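Local coordinates for lipoprotein YgdI/YgdR-like SH3-like domain-containing protein (Shewanella oneidensis, PDB 2RB6) that is of unknown function but belongs to a family of bacterial lipoproteins, probably held at the cell membrane, with a small SH3-like beta domain, at residues Met7-Gly12 against Val40-Glu45; Met29-Tyr32 against Arg38-Met41. One frame throughout, in Å; residues are numbered along the deposited sequence.

Interaction 1: residues Met7-Gly12 against Val40-Glu45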
# COMPACT_ATOMS: atom_id res chain seq x y z
N MSE A 7 3.87 1.19 2.06
CA MSE A 7 4.54 0.53 0.96
C MSE A 7 5.82 1.29 0.65
O MSE A 7 5.84 2.53 0.59
CB MSE A 7 3.66 0.54 -0.28
CG MSE A 7 2.25 0.06 -0.04
SE MSE A 7 1.15 0.17 -1.64
CE MSE A 7 1.91 -1.38 -2.54
N SER A 8 6.90 0.55 0.46
CA SER A 8 8.19 1.14 0.14
C SER A 8 8.49 0.90 -1.33
O SER A 8 8.39 -0.22 -1.82
CB SER A 8 9.29 0.54 1.02
OG SER A 8 9.22 1.08 2.33
N THR A 9 8.84 1.98 -2.02
CA THR A 9 9.16 1.95 -3.45
C THR A 9 10.65 1.80 -3.69
O THR A 9 11.47 2.37 -2.96
CB THR A 9 8.67 3.24 -4.14
OG1 THR A 9 7.26 3.36 -3.99
CG2 THR A 9 9.02 3.22 -5.62
N LYS A 10 10.99 1.05 -4.72
CA LYS A 10 12.38 0.81 -5.08
C LYS A 10 13.20 2.09 -5.20
O LYS A 10 14.39 2.12 -4.88
CB LYS A 10 12.45 0.04 -6.40
CG LYS A 10 13.73 -0.75 -6.58
CD LYS A 10 13.69 -1.59 -7.84
CE LYS A 10 14.83 -2.59 -7.86
NZ LYS A 10 16.17 -1.95 -7.68
N ASP A 11 12.56 3.17 -5.67
CA ASP A 11 13.26 4.43 -5.83
C ASP A 11 13.55 5.12 -4.50
O ASP A 11 14.24 6.15 -4.46
CB ASP A 11 12.46 5.36 -6.76
CG ASP A 11 11.12 5.76 -6.19
OD1 ASP A 11 10.27 6.25 -6.97
OD2 ASP A 11 10.91 5.60 -4.97
N GLY A 12 13.04 4.55 -3.41
CA GLY A 12 13.29 5.13 -2.10
C GLY A 12 12.09 5.79 -1.45
O GLY A 12 12.13 6.13 -0.27
N VAL A 40 -5.78 4.38 -5.75
CA VAL A 40 -4.66 4.78 -6.57
C VAL A 40 -3.86 3.54 -6.93
O VAL A 40 -3.97 2.50 -6.27
CB VAL A 40 -3.80 5.88 -5.86
CG1 VAL A 40 -3.79 5.65 -4.36
CG2 VAL A 40 -2.38 5.88 -6.42
N MSE A 41 -3.06 3.64 -7.98
CA MSE A 41 -2.28 2.52 -8.46
C MSE A 41 -0.77 2.70 -8.36
O MSE A 41 -0.26 3.82 -8.43
CB MSE A 41 -2.63 2.25 -9.91
CG MSE A 41 -3.19 0.88 -10.20
SE MSE A 41 -3.79 0.77 -12.04
CE MSE A 41 -5.68 1.07 -11.70
N ILE A 42 -0.08 1.58 -8.21
CA ILE A 42 1.37 1.55 -8.13
C ILE A 42 1.78 0.19 -8.69
O ILE A 42 1.15 -0.82 -8.39
CB ILE A 42 1.85 1.71 -6.65
CG1 ILE A 42 3.38 1.70 -6.57
CG2 ILE A 42 1.28 0.59 -5.78
CD1 ILE A 42 4.04 2.94 -7.10
N LYS A 43 2.81 0.18 -9.53
CA LYS A 43 3.29 -1.07 -10.14
C LYS A 43 3.87 -2.02 -9.10
O LYS A 43 4.58 -1.59 -8.19
CB LYS A 43 4.34 -0.76 -11.21
CG LYS A 43 3.90 0.20 -12.31
CD LYS A 43 4.91 0.28 -13.45
CE LYS A 43 5.08 -1.07 -14.15
NZ LYS A 43 3.81 -1.56 -14.74
N GLN A 44 3.59 -3.31 -9.25
CA GLN A 44 4.06 -4.33 -8.33
C GLN A 44 5.59 -4.30 -8.23
O GLN A 44 6.15 -4.28 -7.13
CB GLN A 44 3.60 -5.71 -8.83
CG GLN A 44 3.49 -6.77 -7.76
CD GLN A 44 4.84 -7.26 -7.28
OE1 GLN A 44 5.60 -7.87 -8.04
NE2 GLN A 44 5.15 -7.00 -6.02
N GLU A 45 6.24 -4.27 -9.38
CA GLU A 45 7.70 -4.24 -9.46
C GLU A 45 8.32 -3.01 -8.79
O GLU A 45 9.51 -3.03 -8.45
CB GLU A 45 8.13 -4.29 -10.92
CG GLU A 45 7.50 -3.20 -11.77
CD GLU A 45 8.10 -3.13 -13.17
OE1 GLU A 45 8.19 -4.19 -13.82
OE2 GLU A 45 8.46 -2.02 -13.61
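Met7 and Ile42 meet where the two antiparallel sheets of this small SH3-like beta domain pack together. Met7, a selenomethionine, lies on strand 4-9, the middle strand of one sheet; Ile42 lies on 39-43, at the border of the other. The Met7 chain runs by Ile42 in the reverse sense, and Met7 CE comes to rest 3.8 Å from Ile42 CG2, with Met7 SE behind it at 4.2 Å from the same methyl. The bend at chi3 of Met7 (76°) brings CE closer than the selenium. Ile42 holds CG1 anti to its backbone N (chi1 -179°), which sends its two branches to different neighbours: CG2 meets Met7, while CD1 comes within 4.5 Å of Thr9 OG1. No hydrogen bond crosses between 7-12 and 40-45, so the contact is made by side-chain packing.

Tyr30 and Val47 each touch both Met7 and Ile42, and Pro21 also packs on Met7. Backbone bonds tie Met7 to Ile15 and Ser8 to Thr48 and Gln49, fixing strand 4-9 between its sheet neighbours.

Toward the exposed end the contact thins. Lys10 CD passes 4.5 Å from Glu45 O, but the rest of its chain runs away, leaving Lys10 NZ 9.7 Å from Glu45 OE2, far too distant for a salt bridge. Lys10 sits in a type I beta turn that ends strand 4-9; Asp11 OD2 accepts a bond from Lys13 N, and the turn is closed by Gly12 N, 2.7 Å from Thr9 O.

Interaction 2: residues Met29-Tyr32 against Arg38-Met41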
# COMPACT_ATOMS: atom_id res chain seq x y z
N MSE A 29 -0.51 -4.63 -10.85
CA MSE A 29 -0.75 -3.35 -10.19
C MSE A 29 -1.29 -3.52 -8.77
O MSE A 29 -2.17 -4.35 -8.53
CB MSE A 29 -1.78 -2.55 -10.99
CG MSE A 29 -1.32 -2.09 -12.36
SE MSE A 29 -0.21 -0.53 -12.24
CE MSE A 29 0.24 -0.35 -14.11
N TYR A 30 -0.76 -2.74 -7.83
CA TYR A 30 -1.25 -2.79 -6.45
C TYR A 30 -2.24 -1.64 -6.26
O TYR A 30 -1.91 -0.48 -6.48
CB TYR A 30 -0.10 -2.62 -5.44
CG TYR A 30 0.44 -3.91 -4.86
CD1 TYR A 30 -0.31 -4.66 -3.95
CD2 TYR A 30 1.70 -4.39 -5.22
CE1 TYR A 30 0.19 -5.85 -3.42
CE2 TYR A 30 2.21 -5.57 -4.70
CZ TYR A 30 1.44 -6.30 -3.80
OH TYR A 30 1.94 -7.47 -3.29
N LEU A 31 -3.46 -1.98 -5.87
CA LEU A 31 -4.49 -0.98 -5.63
C LEU A 31 -4.52 -0.70 -4.13
O LEU A 31 -4.41 -1.62 -3.31
CB LEU A 31 -5.87 -1.47 -6.09
CG LEU A 31 -6.32 -1.30 -7.55
CD1 LEU A 31 -6.77 0.14 -7.80
CD2 LEU A 31 -5.20 -1.70 -8.50
N TYR A 32 -4.67 0.58 -3.79
CA TYR A 32 -4.70 0.98 -2.40
C TYR A 32 -5.46 2.31 -2.31
O TYR A 32 -5.72 2.94 -3.33
CB TYR A 32 -3.26 1.10 -1.89
CG TYR A 32 -2.51 2.34 -2.33
CD1 TYR A 32 -2.58 3.52 -1.59
CD2 TYR A 32 -1.68 2.33 -3.46
CE1 TYR A 32 -1.85 4.65 -1.94
CE2 TYR A 32 -0.93 3.46 -3.83
CZ TYR A 32 -1.02 4.62 -3.06
OH TYR A 32 -0.29 5.74 -3.36
N ARG A 38 -9.72 8.66 -3.11
CA ARG A 38 -10.10 7.44 -3.80
C ARG A 38 -8.90 6.50 -3.90
O ARG A 38 -7.86 6.73 -3.29
CB ARG A 38 -10.62 7.75 -5.21
CG ARG A 38 -11.42 6.60 -5.85
CD ARG A 38 -11.52 6.70 -7.38
NE ARG A 38 -10.23 6.48 -8.04
CZ ARG A 38 -10.07 6.32 -9.36
NH1 ARG A 38 -11.12 6.36 -10.18
NH2 ARG A 38 -8.86 6.13 -9.86
N GLU A 39 -9.08 5.45 -4.68
CA GLU A 39 -8.03 4.47 -4.88
C GLU A 39 -6.94 5.02 -5.79
O GLU A 39 -7.15 6.00 -6.51
CB GLU A 39 -8.62 3.19 -5.47
CG GLU A 39 -9.38 3.42 -6.76
CD GLU A 39 -10.30 2.27 -7.10
OE1 GLU A 39 -10.96 2.35 -8.15
OE2 GLU A 39 -10.37 1.30 -6.31
N VAL A 40 -5.78 4.38 -5.75
CA VAL A 40 -4.66 4.78 -6.57
C VAL A 40 -3.86 3.54 -6.93
O VAL A 40 -3.97 2.50 -6.27
CB VAL A 40 -3.80 5.88 -5.86
CG1 VAL A 40 -3.79 5.65 -4.36
CG2 VAL A 40 -2.38 5.88 -6.42
N MSE A 41 -3.06 3.64 -7.98
CA MSE A 41 -2.28 2.52 -8.46
C MSE A 41 -0.77 2.70 -8.36
O MSE A 41 -0.26 3.82 -8.43
CB MSE A 41 -2.63 2.25 -9.91
CG MSE A 41 -3.19 0.88 -10.20
SE MSE A 41 -3.79 0.77 -12.04
CE MSE A 41 -5.68 1.07 -11.70
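Val40 CG1 sits over one face of the Tyr32 ring, 21° off the ring normal, a CH-pi contact at the heart of this beta hairpin. The modelled approach is unusually close and Val40 chi1 (34°) is not staggered, so the exact separation is doubtful. Beyond the hairpin Tyr32 also touches Ile15, Ser17 and Met7 of the other sheet.

On the opposite face of the sheet the selenomethionines Met29 and Met41 lie roughly perpendicular, their SE atoms 3.8 Å apart. Leu31 runs beside Met41 in the same direction, with Leu31 CD2 3.7 Å from Met41 CG.

Between these faces, Tyr32 and Val40 form an antiparallel hydrogen-bonded pair: Tyr32 N to Val40 O at 3.2 Å and Val40 N to Tyr32 O at 2.8 Å. Tyr32 O also receives a CA-H...O contact from Glu39. Leu31 and Met41 make the adjoining non-hydrogen-bonded pair.

At the polar edge Glu39 OE2 comes 4.1 Å from Leu31 CD1, while Arg38 NE makes a weak bond to Glu39 O on its own strand. With no salt bridge across the strands, their pairing rests on main-chain bonds and apolar side chains, and is probably little affected by ionisation.

In the fold
The centres of the two interactions are about 10 Å apart, and both use strand 39-43, sharing Val40 and Met41. Interaction 2 is local, joining neighbouring strands 29-33 and 39-43 of a hairpin in the sheet completed by 22-24. Interaction 1 is longer in range, with 27 residues between its segments, and brings strand 4-9 of the other sheet against 39-43. Along the chain the order is 7-12, then 29-32, then the overlapping 38-41 and 40-45. Tyr30 links them directly, its backbone N probably bonding to Ile42 O. The hairpin face carrying Tyr30, Tyr32 and Ile42 turns to the other sheet and probably forms much of the interior of this small, mostly beta domain.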